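Long-range contacts in laccase (Uncultured bacterium, PDB 4F7K), which probably oxidises phenolic substrates and reduces oxygen to water, as a marine bacterial laccase of the multicopper oxidase family: residues H62-D67 against G97-H102; A230-I235 against L372-L377; I353-H358 against I386-D391; G31-V36 against G114-L119. All coordinates share one frame; numbering follows the deposited sequence.

Contact 1. Residues H62-D67 against G97-H102; sequences HGLRID and GTFWYH
His62 and Trp100 form the tight part of this contact. With CG anti to the backbone N (chi1 -164°), the His62 ring lies over the pyrrole side of the indole as an offset stack, with planes 27° apart. Trp100 NE1 approaches one face of the imidazole, 3.5 Å from His62 CG. His62 CB sits over the five-membered ring in a CH-pi contact. At the imidazole edge, His62 ND1 meets His102 NE2 at 3.0 Å. Either nitrogen could donate in this hydrogen bond. The remaining nitrogen, His62 NE2, bonds to Thr375 OG1, and Trp100 NE1 bonds to Ala230 O. On the backbone, His62 N donates to Trp100 O at 2.7 Å, an antiparallel bridge at the edge of a cupredoxin sheet. His62 and His102 belong to His-X-His pairs of the kind that carry the trinuclear copper site in multicopper oxidases. Beyond Gly63 the contact is looser. Phe99 lies with CE1 3.4 Å from Gly63 O. A side chain at position 63 would collide with Phe99 CD1. Leu64 adds one apolar touch, CD2 to Phe99 CB at 3.8 Å. The chain then turns away from strand 97-103, and the partly exposed Arg65 forms a salt bridge with Asp95 instead.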
loop_
_atom_site.group_PDB
_atom_site.type_symbol
_atom_site.label_atom_id
_atom_site.label_comp_id
_atom_site.label_asym_id
_atom_site.label_seq_id
_atom_site.Cartn_x
_atom_site.Cartn_y
_atom_site.Cartn_z
ATOM N N HIS A 62 7.393 -0.576 -0.444
ATOM C CA HIS A 62 6.569 0.450 0.206
ATOM C C HIS A 62 6.214 0.122 1.663
ATOM O O HIS A 62 5.448 -0.798 1.922
ATOM C CB HIS A 62 5.291 0.691 -0.640
ATOM C CG HIS A 62 4.578 1.960 -0.279
ATOM N ND1 HIS A 62 4.459 3.012 -1.150
ATOM C CD2 HIS A 62 3.991 2.363 0.879
ATOM C CE1 HIS A 62 3.819 4.011 -0.559
ATOM N NE2 HIS A 62 3.506 3.633 0.667
ATOM N N GLY A 63 6.802 0.845 2.614
ATOM C CA GLY A 63 6.668 0.535 4.065
ATOM C C GLY A 63 7.769 -0.301 4.714
ATOM O O GLY A 63 7.759 -0.570 5.936
ATOM N N LEU A 64 8.738 -0.722 3.923
ATOM C CA LEU A 64 9.806 -1.546 4.470
ATOM C C LEU A 64 10.792 -0.631 5.192
ATOM O O LEU A 64 11.349 0.281 4.595
ATOM C CB LEU A 64 10.490 -2.366 3.363
ATOM C CG LEU A 64 9.928 -3.743 2.942
ATOM C CD1 LEU A 64 9.858 -4.718 4.122
ATOM C CD2 LEU A 64 8.564 -3.675 2.260
ATOM N N ARG A 65 10.973 -0.876 6.487
ATOM C CA ARG A 65 11.961 -0.201 7.292
ATOM C C ARG A 65 13.261 -0.960 7.104
ATOM O O ARG A 65 13.665 -1.737 7.992
ATOM C CB ARG A 65 11.574 -0.272 8.776
ATOM C CG ARG A 65 10.291 0.467 9.176
ATOM C CD ARG A 65 9.698 -0.231 10.396
ATOM N NE ARG A 65 9.923 0.528 11.602
ATOM C CZ ARG A 65 9.781 0.062 12.839
ATOM N NH1 ARG A 65 9.426 -1.202 13.093
ATOM N NH2 ARG A 65 10.030 0.878 13.831
ATOM N N ILE A 66 13.917 -0.744 5.965
ATOM C CA ILE A 66 15.045 -1.590 5.532
ATOM C C ILE A 66 16.335 -0.817 5.262
ATOM O O ILE A 66 16.365 0.418 5.360
ATOM C CB ILE A 66 14.682 -2.381 4.251
ATOM C CG1 ILE A 66 14.366 -1.424 3.082
ATOM C CG2 ILE A 66 13.547 -3.353 4.537
ATOM C CD1 ILE A 66 14.202 -2.117 1.714
ATOM N N ASP A 67 17.394 -1.555 4.910
ATOM C CA ASP A 67 18.645 -0.943 4.467
ATOM C C ASP A 67 18.389 0.051 3.322
ATOM O O ASP A 67 17.737 -0.274 2.310
ATOM C CB ASP A 67 19.652 -2.031 4.070
ATOM C CG ASP A 67 20.902 -1.482 3.350
ATOM O OD1 ASP A 67 21.153 -0.253 3.356
ATOM O OD2 ASP A 67 21.643 -2.324 2.771
ATOM N N GLY A 97 3.807 -8.027 8.376
ATOM C CA GLY A 97 2.586 -7.395 7.906
ATOM C C GLY A 97 2.423 -7.358 6.393
ATOM O O GLY A 97 3.173 -8.002 5.675
ATOM N N THR A 98 1.398 -6.612 5.965
ATOM C CA THR A 98 1.048 -6.394 4.568
ATOM C C THR A 98 1.754 -5.144 4.055
ATOM O O THR A 98 1.514 -4.003 4.511
ATOM C CB THR A 98 -0.456 -6.195 4.423
ATOM O OG1 THR A 98 -1.130 -7.278 5.054
ATOM C CG2 THR A 98 -0.862 -6.136 2.959
ATOM N N PHE A 99 2.668 -5.377 3.132
ATOM C CA PHE A 99 3.398 -4.285 2.500
ATOM C C PHE A 99 3.133 -4.392 1.001
ATOM O O PHE A 99 2.295 -5.208 0.592
ATOM C CB PHE A 99 4.885 -4.356 2.898
ATOM C CG PHE A 99 5.100 -4.158 4.382
ATOM C CD1 PHE A 99 5.025 -2.890 4.952
ATOM C CD2 PHE A 99 5.344 -5.249 5.216
ATOM C CE1 PHE A 99 5.190 -2.696 6.314
ATOM C CE2 PHE A 99 5.520 -5.071 6.582
ATOM C CZ PHE A 99 5.438 -3.782 7.147
ATOM N N TRP A 100 3.812 -3.571 0.188
ATOM C CA TRP A 100 3.767 -3.756 -1.252
ATOM C C TRP A 100 4.975 -3.194 -1.936
ATOM O O TRP A 100 5.812 -2.568 -1.313
ATOM C CB TRP A 100 2.438 -3.243 -1.853
ATOM C CG TRP A 100 2.118 -1.737 -1.834
ATOM C CD1 TRP A 100 1.986 -0.909 -0.747
ATOM C CD2 TRP A 100 1.723 -0.965 -2.966
ATOM N NE1 TRP A 100 1.579 0.355 -1.145
ATOM C CE2 TRP A 100 1.427 0.342 -2.511
ATOM C CE3 TRP A 100 1.616 -1.250 -4.334
ATOM C CZ2 TRP A 100 1.027 1.360 -3.378
ATOM C CZ3 TRP A 100 1.220 -0.242 -5.195
ATOM C CH2 TRP A 100 0.943 1.063 -4.724
ATOM N N TYR A 101 5.085 -3.441 -3.236
ATOM C CA TYR A 101 6.227 -2.965 -3.994
ATOM C C TYR A 101 5.759 -2.335 -5.313
ATOM O O TYR A 101 4.744 -2.740 -5.890
ATOM C CB TYR A 101 7.186 -4.141 -4.203
ATOM C CG TYR A 101 6.619 -5.276 -5.040
ATOM C CD1 TYR A 101 6.727 -5.253 -6.451
ATOM C CD2 TYR A 101 6.013 -6.397 -4.446
ATOM C CE1 TYR A 101 6.222 -6.305 -7.246
ATOM C CE2 TYR A 101 5.516 -7.461 -5.239
ATOM C CZ TYR A 101 5.631 -7.384 -6.649
ATOM O OH TYR A 101 5.188 -8.402 -7.466
ATOM N N HIS A 102 6.451 -1.314 -5.801
ATOM C CA HIS A 102 6.002 -0.726 -7.044
ATOM C C HIS A 102 7.170 -0.020 -7.723
ATOM O O HIS A 102 8.143 0.336 -7.060
ATOM C CB HIS A 102 4.786 0.204 -6.815
ATOM C CG HIS A 102 5.039 1.261 -5.786
ATOM N ND1 HIS A 102 5.832 2.360 -6.031
ATOM C CD2 HIS A 102 4.659 1.355 -4.490
ATOM C CE1 HIS A 102 5.903 3.107 -4.946
ATOM N NE2 HIS A 102 5.195 2.524 -3.998
#

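Contact 2. Residues A230-I235 against L372-L377; sequences AQRADI and LRDTTL
Gln231 reaches across to Arg373 and Thr375 with an extended chain. Its CB lies 3.6 Å from Arg373 NH1. Next, Gln231 CG passes 3.6 Å from Thr375 O. Then Gln231 CD settles 3.4 Å from Arg373 NH1, and the amide stacks on the guanidinium, with planes only 6° apart. At the tip OE1 accepts from Ala228 N, while Gln231 NE2 donates to Thr375 O at 2.8 Å, almost straight at 177°. Both ends of the amide are thus held, which fixes its rotation. Arg373 NH1 forms a salt bridge with Asp212 OD1. The second link is a salt bridge across the contact. Arg232, bent at chi2 and chi3, meets Asp374 end-on, with NH2 2.7 Å from OD2 and NH1 3.1 Å from OD1. The carboxylate uses its syn lone pairs and lies nearly coplanar with the guanidinium. Arg232 NH1 also donates to Ala230 O, and Thr375 OG1 donates to Asp374 OD1, so that buried oxygen has two donors. Strand 232-239 runs between strands 183-190 and 204-211 in a six-stranded sheet. Strands 369-373 and 375-378 are outermost strands of two other sheets, consistent with a contact between the middle and last cupredoxin-like domains.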
loop_
_atom_site.group_PDB
_atom_site.type_symbol
_atom_site.label_atom_id
_atom_site.label_comp_id
_atom_site.label_asym_id
_atom_site.label_seq_id
_atom_site.Cartn_x
_atom_site.Cartn_y
_atom_site.Cartn_z
ATOM N N ALA A 230 -2.009 3.939 -1.455
ATOM C CA ALA A 230 -0.837 3.214 -0.896
ATOM C C ALA A 230 -1.027 2.717 0.538
ATOM O O ALA A 230 -0.186 2.014 1.058
ATOM C CB ALA A 230 0.462 4.043 -1.011
ATOM N N GLN A 231 -2.128 3.101 1.167
ATOM C CA GLN A 231 -2.492 2.667 2.535
ATOM C C GLN A 231 -3.047 1.244 2.544
ATOM O O GLN A 231 -3.651 0.766 1.560
ATOM C CB GLN A 231 -3.518 3.633 3.156
ATOM C CG GLN A 231 -2.913 5.004 3.549
ATOM C CD GLN A 231 -3.864 5.870 4.378
ATOM O OE1 GLN A 231 -5.073 5.726 4.279
ATOM N NE2 GLN A 231 -3.308 6.769 5.207
ATOM N N ARG A 232 -2.815 0.565 3.658
ATOM C CA ARG A 232 -3.266 -0.803 3.862
ATOM C C ARG A 232 -4.076 -0.892 5.142
ATOM O O ARG A 232 -3.830 -0.127 6.117
ATOM C CB ARG A 232 -2.057 -1.732 3.995
ATOM C CG ARG A 232 -1.469 -2.172 2.698
ATOM C CD ARG A 232 -0.297 -1.309 2.261
ATOM N NE ARG A 232 0.817 -1.449 3.179
ATOM C CZ ARG A 232 1.521 -0.438 3.669
ATOM N NH1 ARG A 232 1.263 0.799 3.278
ATOM N NH2 ARG A 232 2.510 -0.674 4.535
ATOM N N ALA A 233 -5.025 -1.827 5.170
ATOM C CA ALA A 233 -5.632 -2.204 6.427
ATOM C C ALA A 233 -5.797 -3.713 6.432
ATOM O O ALA A 233 -6.236 -4.272 5.441
ATOM C CB ALA A 233 -6.955 -1.515 6.660
ATOM N N ASP A 234 -5.418 -4.358 7.536
ATOM C CA ASP A 234 -5.685 -5.791 7.723
ATOM C C ASP A 234 -7.004 -5.998 8.488
ATOM O O ASP A 234 -7.252 -5.367 9.495
ATOM C CB ASP A 234 -4.537 -6.478 8.500
ATOM C CG ASP A 234 -3.428 -7.002 7.595
ATOM O OD1 ASP A 234 -3.300 -6.549 6.424
ATOM O OD2 ASP A 234 -2.675 -7.896 8.044
ATOM N N ILE A 235 -7.834 -6.908 8.011
ATOM C CA ILE A 235 -9.091 -7.211 8.654
ATOM C C ILE A 235 -9.172 -8.704 8.947
ATOM O O ILE A 235 -8.917 -9.543 8.082
ATOM C CB ILE A 235 -10.289 -6.748 7.808
ATOM C CG1 ILE A 235 -10.461 -5.228 7.971
ATOM C CG2 ILE A 235 -11.577 -7.483 8.201
ATOM C CD1 ILE A 235 -11.034 -4.536 6.823
ATOM N N LEU A 372 -0.385 4.948 13.483
ATOM C CA LEU A 372 0.981 4.813 13.065
ATOM C C LEU A 372 0.883 4.257 11.658
ATOM O O LEU A 372 0.273 3.206 11.427
ATOM C CB LEU A 372 1.735 3.863 13.999
ATOM C CG LEU A 372 3.155 3.500 13.578
ATOM C CD1 LEU A 372 4.093 4.663 13.737
ATOM C CD2 LEU A 372 3.670 2.342 14.415
ATOM N N ARG A 373 1.466 4.994 10.722
ATOM C CA ARG A 373 1.252 4.814 9.293
ATOM C C ARG A 373 2.598 4.900 8.592
ATOM O O ARG A 373 3.568 5.334 9.193
ATOM C CB ARG A 373 0.386 5.980 8.768
ATOM C CG ARG A 373 -1.120 5.927 9.082
ATOM C CD ARG A 373 -1.818 5.133 7.941
ATOM N NE ARG A 373 -3.255 5.148 8.093
ATOM C CZ ARG A 373 -4.105 4.314 7.516
ATOM N NH1 ARG A 373 -3.697 3.330 6.697
ATOM N NH2 ARG A 373 -5.399 4.487 7.785
ATOM N N ASP A 374 2.662 4.523 7.315
ATOM C CA ASP A 374 3.816 4.898 6.523
ATOM C C ASP A 374 3.384 5.837 5.372
ATOM O O ASP A 374 4.237 6.400 4.674
ATOM C CB ASP A 374 4.644 3.666 6.057
ATOM C CG ASP A 374 3.842 2.678 5.213
ATOM O OD1 ASP A 374 3.088 3.132 4.301
ATOM O OD2 ASP A 374 3.975 1.432 5.453
ATOM N N THR A 375 2.070 6.037 5.236
ATOM C CA THR A 375 1.496 6.848 4.180
ATOM C C THR A 375 0.305 7.559 4.770
ATOM O O THR A 375 -0.550 6.920 5.392
ATOM C CB THR A 375 0.947 5.944 3.027
ATOM O OG1 THR A 375 1.959 5.036 2.590
ATOM C CG2 THR A 375 0.443 6.751 1.837
ATOM N N THR A 376 0.211 8.857 4.538
ATOM C CA THR A 376 -0.894 9.604 5.063
ATOM C C THR A 376 -1.558 10.476 4.002
ATOM O O THR A 376 -1.128 10.488 2.853
ATOM C CB THR A 376 -0.496 10.401 6.312
ATOM O OG1 THR A 376 -1.668 10.966 6.883
ATOM C CG2 THR A 376 0.542 11.478 6.009
ATOM N N LEU A 377 -2.645 11.137 4.367
ATOM C CA LEU A 377 -3.399 11.943 3.412
ATOM C C LEU A 377 -3.731 13.256 4.041
ATOM O O LEU A 377 -4.257 13.281 5.147
ATOM C CB LEU A 377 -4.713 11.271 2.964
ATOM C CG LEU A 377 -5.411 12.185 1.925
ATOM C CD1 LEU A 377 -5.180 11.720 0.494
ATOM C CD2 LEU A 377 -6.899 12.430 2.226
#

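Contact 3. Residues I353-H358 against I386-D391; sequences IHLHGH and IVCVFD
The His358 ring presents one face to Phe390, whose edge points at it in a T-shaped pair. The planes stand 60° apart, and Phe390 CD1 lies over the middle of the imidazole, 3.9 Å from His358 NE2. This lies in the last cupredoxin-type sandwich, just after a His-Leu-His sequence that fits the copper-binding pattern of multicopper oxidases. Strands 351-355 and 383-390 belong to two different sheets, and the side chains between them fill the interior. Both nitrogens of His358 are engaged. His358 ND1 donates to His356 O at 3.1 Å, nearly straight and in the ring plane, and His358 NE2 bonds to Asn392 N. At the ring edge, His358 CD2 comes 3.5 Å from Val389 O. The Asp391 side chain runs past in the opposite direction, its OD1 3.4 Å from His358 CD2 and its carboxylate turned 40° from the imidazole. Trp396 adds another edge-to-face partner. An alanine at His358 would probably leave the edge of Phe390 without its facing ring, and His356 O and Asn392 N without their mates. Cys388 has SG anti to the backbone N (chi1 178°), which carries the sulfur over the centre of the Phe390 ring and to 3.8 Å from His358 CB. Leu355 closes the group from the other strand. Its CD2 touches Cys388 SG and Phe390 CE1, each at 3.8 Å.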
loop_
_atom_site.group_PDB
_atom_site.type_symbol
_atom_site.label_atom_id
_atom_site.label_comp_id
_atom_site.label_asym_id
_atom_site.label_seq_id
_atom_site.Cartn_x
_atom_site.Cartn_y
_atom_site.Cartn_z
ATOM N N ILE A 353 0.916 11.540 1.132
ATOM C CA ILE A 353 2.273 11.792 1.659
ATOM C C ILE A 353 2.912 10.502 2.107
ATOM O O ILE A 353 2.390 9.840 2.988
ATOM C CB ILE A 353 2.188 12.704 2.902
ATOM C CG1 ILE A 353 1.353 13.963 2.576
ATOM C CG2 ILE A 353 3.590 13.009 3.502
ATOM C CD1 ILE A 353 2.176 15.170 2.026
ATOM N N HIS A 354 4.052 10.154 1.525
ATOM C CA HIS A 354 4.727 8.910 1.895
ATOM C C HIS A 354 6.198 9.134 2.325
ATOM O O HIS A 354 6.982 9.711 1.572
ATOM C CB HIS A 354 4.571 7.898 0.762
ATOM C CG HIS A 354 5.375 6.643 0.939
ATOM N ND1 HIS A 354 5.394 5.923 2.119
ATOM C CD2 HIS A 354 6.167 5.964 0.070
ATOM C CE1 HIS A 354 6.180 4.870 1.974
ATOM N NE2 HIS A 354 6.660 4.874 0.742
ATOM N N LEU A 355 6.545 8.697 3.535
ATOM C CA LEU A 355 7.894 8.863 4.073
ATOM C C LEU A 355 8.659 7.561 4.007
ATOM O O LEU A 355 8.201 6.539 4.522
ATOM C CB LEU A 355 7.874 9.361 5.535
ATOM C CG LEU A 355 9.270 9.476 6.150
ATOM C CD1 LEU A 355 10.090 10.599 5.435
ATOM C CD2 LEU A 355 9.210 9.687 7.654
ATOM N N HIS A 356 9.822 7.603 3.357
ATOM C CA HIS A 356 10.576 6.380 3.075
ATOM C C HIS A 356 11.374 5.936 4.319
ATOM O O HIS A 356 11.870 6.767 5.082
ATOM C CB HIS A 356 11.513 6.585 1.865
ATOM C CG HIS A 356 10.812 6.553 0.532
ATOM N ND1 HIS A 356 11.363 5.956 -0.584
ATOM C CD2 HIS A 356 9.606 7.027 0.142
ATOM C CE1 HIS A 356 10.543 6.090 -1.611
ATOM N NE2 HIS A 356 9.467 6.733 -1.197
ATOM N N GLY A 357 11.434 4.624 4.518
ATOM C CA GLY A 357 12.315 4.012 5.488
ATOM C C GLY A 357 11.868 4.080 6.942
ATOM O O GLY A 357 12.503 3.522 7.768
ATOM N N HIS A 358 10.741 4.728 7.201
ATOM C CA HIS A 358 10.212 4.977 8.527
ATOM C C HIS A 358 8.702 4.886 8.492
ATOM O O HIS A 358 8.084 5.126 7.435
ATOM C CB HIS A 358 10.584 6.400 8.947
ATOM C CG HIS A 358 12.051 6.593 9.082
ATOM N ND1 HIS A 358 12.880 6.745 7.986
ATOM C CD2 HIS A 358 12.856 6.560 10.179
ATOM C CE1 HIS A 358 14.132 6.831 8.413
ATOM N NE2 HIS A 358 14.144 6.741 9.739
ATOM N N ILE A 386 2.616 15.164 11.773
ATOM C CA ILE A 386 3.079 13.809 11.982
ATOM C C ILE A 386 4.265 13.805 12.941
ATOM O O ILE A 386 4.942 14.825 13.107
ATOM C CB ILE A 386 3.394 13.036 10.644
ATOM C CG1 ILE A 386 4.554 13.686 9.867
ATOM C CG2 ILE A 386 2.095 12.841 9.802
ATOM C CD1 ILE A 386 4.854 13.016 8.510
ATOM N N VAL A 387 4.496 12.669 13.592
ATOM C CA VAL A 387 5.618 12.541 14.502
ATOM C C VAL A 387 6.421 11.300 14.168
ATOM O O VAL A 387 5.896 10.185 14.189
ATOM C CB VAL A 387 5.173 12.554 16.006
ATOM C CG1 VAL A 387 6.330 12.201 16.906
ATOM C CG2 VAL A 387 4.596 13.906 16.381
ATOM N N CYS A 388 7.695 11.505 13.859
ATOM C CA CYS A 388 8.561 10.420 13.428
ATOM C C CYS A 388 9.860 10.348 14.227
ATOM O O CYS A 388 10.486 11.348 14.501
ATOM C CB CYS A 388 8.904 10.592 11.958
ATOM S SG CYS A 388 10.007 9.327 11.339
ATOM N N VAL A 389 10.285 9.137 14.549
ATOM C CA VAL A 389 11.604 8.938 15.123
ATOM C C VAL A 389 12.508 8.465 14.015
ATOM O O VAL A 389 12.453 7.299 13.618
ATOM C CB VAL A 389 11.582 7.897 16.302
ATOM C CG1 VAL A 389 13.023 7.595 16.820
ATOM C CG2 VAL A 389 10.696 8.388 17.421
ATOM N N PHE A 390 13.344 9.374 13.524
ATOM C CA PHE A 390 14.375 9.031 12.560
ATOM C C PHE A 390 15.522 8.136 13.051
ATOM O O PHE A 390 16.618 8.619 13.318
ATOM C CB PHE A 390 14.890 10.307 11.911
ATOM C CG PHE A 390 13.816 11.022 11.140
ATOM C CD1 PHE A 390 13.395 10.531 9.900
ATOM C CD2 PHE A 390 13.154 12.121 11.684
ATOM C CE1 PHE A 390 12.386 11.160 9.191
ATOM C CE2 PHE A 390 12.135 12.752 10.982
ATOM C CZ PHE A 390 11.754 12.273 9.726
ATOM N N ASP A 391 15.250 6.826 13.106
ATOM C CA ASP A 391 16.193 5.793 13.593
ATOM C C ASP A 391 16.898 5.012 12.460
ATOM O O ASP A 391 17.942 4.356 12.712
ATOM C CB ASP A 391 15.447 4.789 14.490
ATOM C CG ASP A 391 14.266 4.128 13.761
ATOM O OD1 ASP A 391 14.007 4.543 12.619
ATOM O OD2 ASP A 391 13.601 3.217 14.306
#

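Contact 4. Residues G31-V36 against G114-L119; sequences GTPGPV and GLYGPL
Pro33 lies alongside the Tyr116 ring, the two side chains pointing the same way. Its CG approaches the ring obliquely, 3.8 Å from Tyr116 CE1 and 3.7 Å from Tyr116 OH. The peptide bond before Pro33 is cis. Thr32, just ahead of it, has OG1 anti to the backbone N (chi1 180°), and this turns the hydroxyl to Gly114. Thr32 OG1 donates to Gly114 O at 2.6 Å, in the carbonyl plane and on a lone pair. After the proline, Gly34 N donates to Tyr116 O at 2.7 Å and 175°. The backbones are close here, and a side chain on Gly117 would clash with Gly34 O. Further along, Pro118 CD sits 3.6 Å from Gly34 O, and Val36 CG2 meets Pro118 CG at 4.0 Å. Val36 CA also makes a CA-H...O contact to Pro118 O. The Tyr116 ring also touches Trp100 and His102 of the adjoining strand. An alanine in place of Tyr116 would probably open a gap between Pro33 and those two residues and leave the proline ring without its aromatic partner. A glycerol, probably from the crystallisation liquor, hydrogen-bonds to Gly34 O. Residues 32-36 run nearly parallel to 114-118, 12° apart end to end, and lead into strand 37-40. That strand pairs in parallel with 116-122 as an outermost strand of a four-stranded sheet in the first cupredoxin-type sandwich.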
loop_
_atom_site.group_PDB
_atom_site.type_symbol
_atom_site.label_atom_id
_atom_site.label_comp_id
_atom_site.label_asym_id
_atom_site.label_seq_id
_atom_site.Cartn_x
_atom_site.Cartn_y
_atom_site.Cartn_z
ATOM N N GLY A 31 2.257 -10.947 -15.556
ATOM C CA GLY A 31 0.931 -10.470 -15.060
ATOM C C GLY A 31 0.969 -9.144 -14.323
ATOM O O GLY A 31 2.046 -8.617 -14.045
ATOM N N THR A 32 -0.212 -8.587 -14.050
ATOM C CA THR A 32 -0.390 -7.500 -13.100
ATOM C C THR A 32 -1.713 -7.708 -12.331
ATOM O O THR A 32 -2.720 -8.026 -12.924
ATOM C CB THR A 32 -0.328 -6.085 -13.715
ATOM O OG1 THR A 32 -0.526 -5.123 -12.663
ATOM C CG2 THR A 32 -1.387 -5.864 -14.756
ATOM N N PRO A 33 -1.695 -7.619 -11.002
ATOM C CA PRO A 33 -0.576 -7.395 -10.101
ATOM C C PRO A 33 0.581 -8.354 -10.309
ATOM O O PRO A 33 0.385 -9.456 -10.769
ATOM C CB PRO A 33 -1.193 -7.625 -8.698
ATOM C CG PRO A 33 -2.641 -7.235 -8.893
ATOM C CD PRO A 33 -2.972 -7.750 -10.287
ATOM N N GLY A 34 1.793 -7.940 -9.933
ATOM C CA GLY A 34 2.899 -8.902 -9.911
ATOM C C GLY A 34 2.688 -9.964 -8.831
ATOM O O GLY A 34 1.726 -9.873 -8.004
ATOM N N PRO A 35 3.598 -10.957 -8.796
ATOM C CA PRO A 35 3.598 -12.040 -7.819
ATOM C C PRO A 35 3.594 -11.543 -6.375
ATOM O O PRO A 35 4.156 -10.484 -6.109
ATOM C CB PRO A 35 4.945 -12.747 -8.080
ATOM C CG PRO A 35 5.826 -11.639 -8.653
ATOM C CD PRO A 35 4.883 -10.867 -9.526
ATOM N N VAL A 36 2.953 -12.297 -5.486
ATOM C CA VAL A 36 3.026 -12.107 -4.034
ATOM C C VAL A 36 4.404 -12.542 -3.552
ATOM O O VAL A 36 4.757 -13.702 -3.660
ATOM C CB VAL A 36 1.989 -13.052 -3.267
ATOM C CG1 VAL A 36 1.935 -12.734 -1.790
ATOM C CG2 VAL A 36 0.593 -12.966 -3.856
ATOM N N GLY A 114 0.676 -0.792 -14.113
ATOM C CA GLY A 114 0.596 -2.198 -13.718
ATOM C C GLY A 114 1.762 -2.723 -12.907
ATOM O O GLY A 114 1.783 -3.906 -12.521
ATOM N N LEU A 115 2.742 -1.858 -12.664
ATOM C CA LEU A 115 4.041 -2.287 -12.117
ATOM C C LEU A 115 3.970 -2.229 -10.597
ATOM O O LEU A 115 4.523 -1.352 -9.978
ATOM C CB LEU A 115 5.193 -1.398 -12.624
ATOM C CG LEU A 115 5.651 -1.583 -14.084
ATOM C CD1 LEU A 115 6.697 -0.582 -14.483
ATOM C CD2 LEU A 115 6.184 -2.997 -14.301
ATOM N N TYR A 116 3.234 -3.160 -10.011
ATOM C CA TYR A 116 3.160 -3.260 -8.587
ATOM C C TYR A 116 2.727 -4.680 -8.234
ATOM O O TYR A 116 2.292 -5.459 -9.125
ATOM C CB TYR A 116 2.127 -2.290 -8.030
ATOM C CG TYR A 116 0.713 -2.670 -8.405
ATOM C CD1 TYR A 116 -0.086 -3.427 -7.552
ATOM C CD2 TYR A 116 0.187 -2.282 -9.645
ATOM C CE1 TYR A 116 -1.396 -3.740 -7.908
ATOM C CE2 TYR A 116 -1.088 -2.620 -10.028
ATOM C CZ TYR A 116 -1.883 -3.306 -9.148
ATOM O OH TYR A 116 -3.156 -3.589 -9.540
ATOM N N GLY A 117 2.847 -4.976 -6.933
ATOM C CA GLY A 117 2.313 -6.173 -6.336
ATOM C C GLY A 117 2.481 -6.134 -4.810
ATOM O O GLY A 117 3.046 -5.170 -4.245
ATOM N N PRO A 118 1.995 -7.181 -4.142
ATOM C CA PRO A 118 2.000 -7.270 -2.711
ATOM C C PRO A 118 3.242 -7.968 -2.171
ATOM O O PRO A 118 3.818 -8.873 -2.805
ATOM C CB PRO A 118 0.750 -8.088 -2.422
ATOM C CG PRO A 118 0.647 -9.003 -3.609
ATOM C CD PRO A 118 1.218 -8.278 -4.765
ATOM N N LEU A 119 3.654 -7.507 -1.000
ATOM C CA LEU A 119 4.763 -8.083 -0.269
ATOM C C LEU A 119 4.266 -8.406 1.142
ATOM O O LEU A 119 3.939 -7.505 1.905
ATOM C CB LEU A 119 5.954 -7.104 -0.230
ATOM C CG LEU A 119 7.273 -7.637 0.369
ATOM C CD1 LEU A 119 8.469 -6.980 -0.264
ATOM C CD2 LEU A 119 7.344 -7.502 1.890
#

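Overall arrangement
Contacts 1, 2 and 3 are buried, while contact 4 is partly exposed. Contacts 1 and 4 share one sheet, where strands 97-103 and 116-122 are neighbours. Contacts 2 and 3 likewise share a sheet through strands 375-378 and 351-355. Contact 2 probably joins the middle and last domains and uses charges and amides; contact 3, within the last domain, relies on aromatic, sulfur and aliphatic groups. Contact 1 is a histidine and tryptophan cluster, whereas contact 4 combines proline rings and Tyr116 with backbone and threonine hydrogen bonds. Thr98 OG1 of contact 1 bonds to Asp234 OD1 of contact 2, and His62 stacks on His354 of contact 3. Contacts 3 and 4 lie farthest apart, with centres about 25 Å from each other.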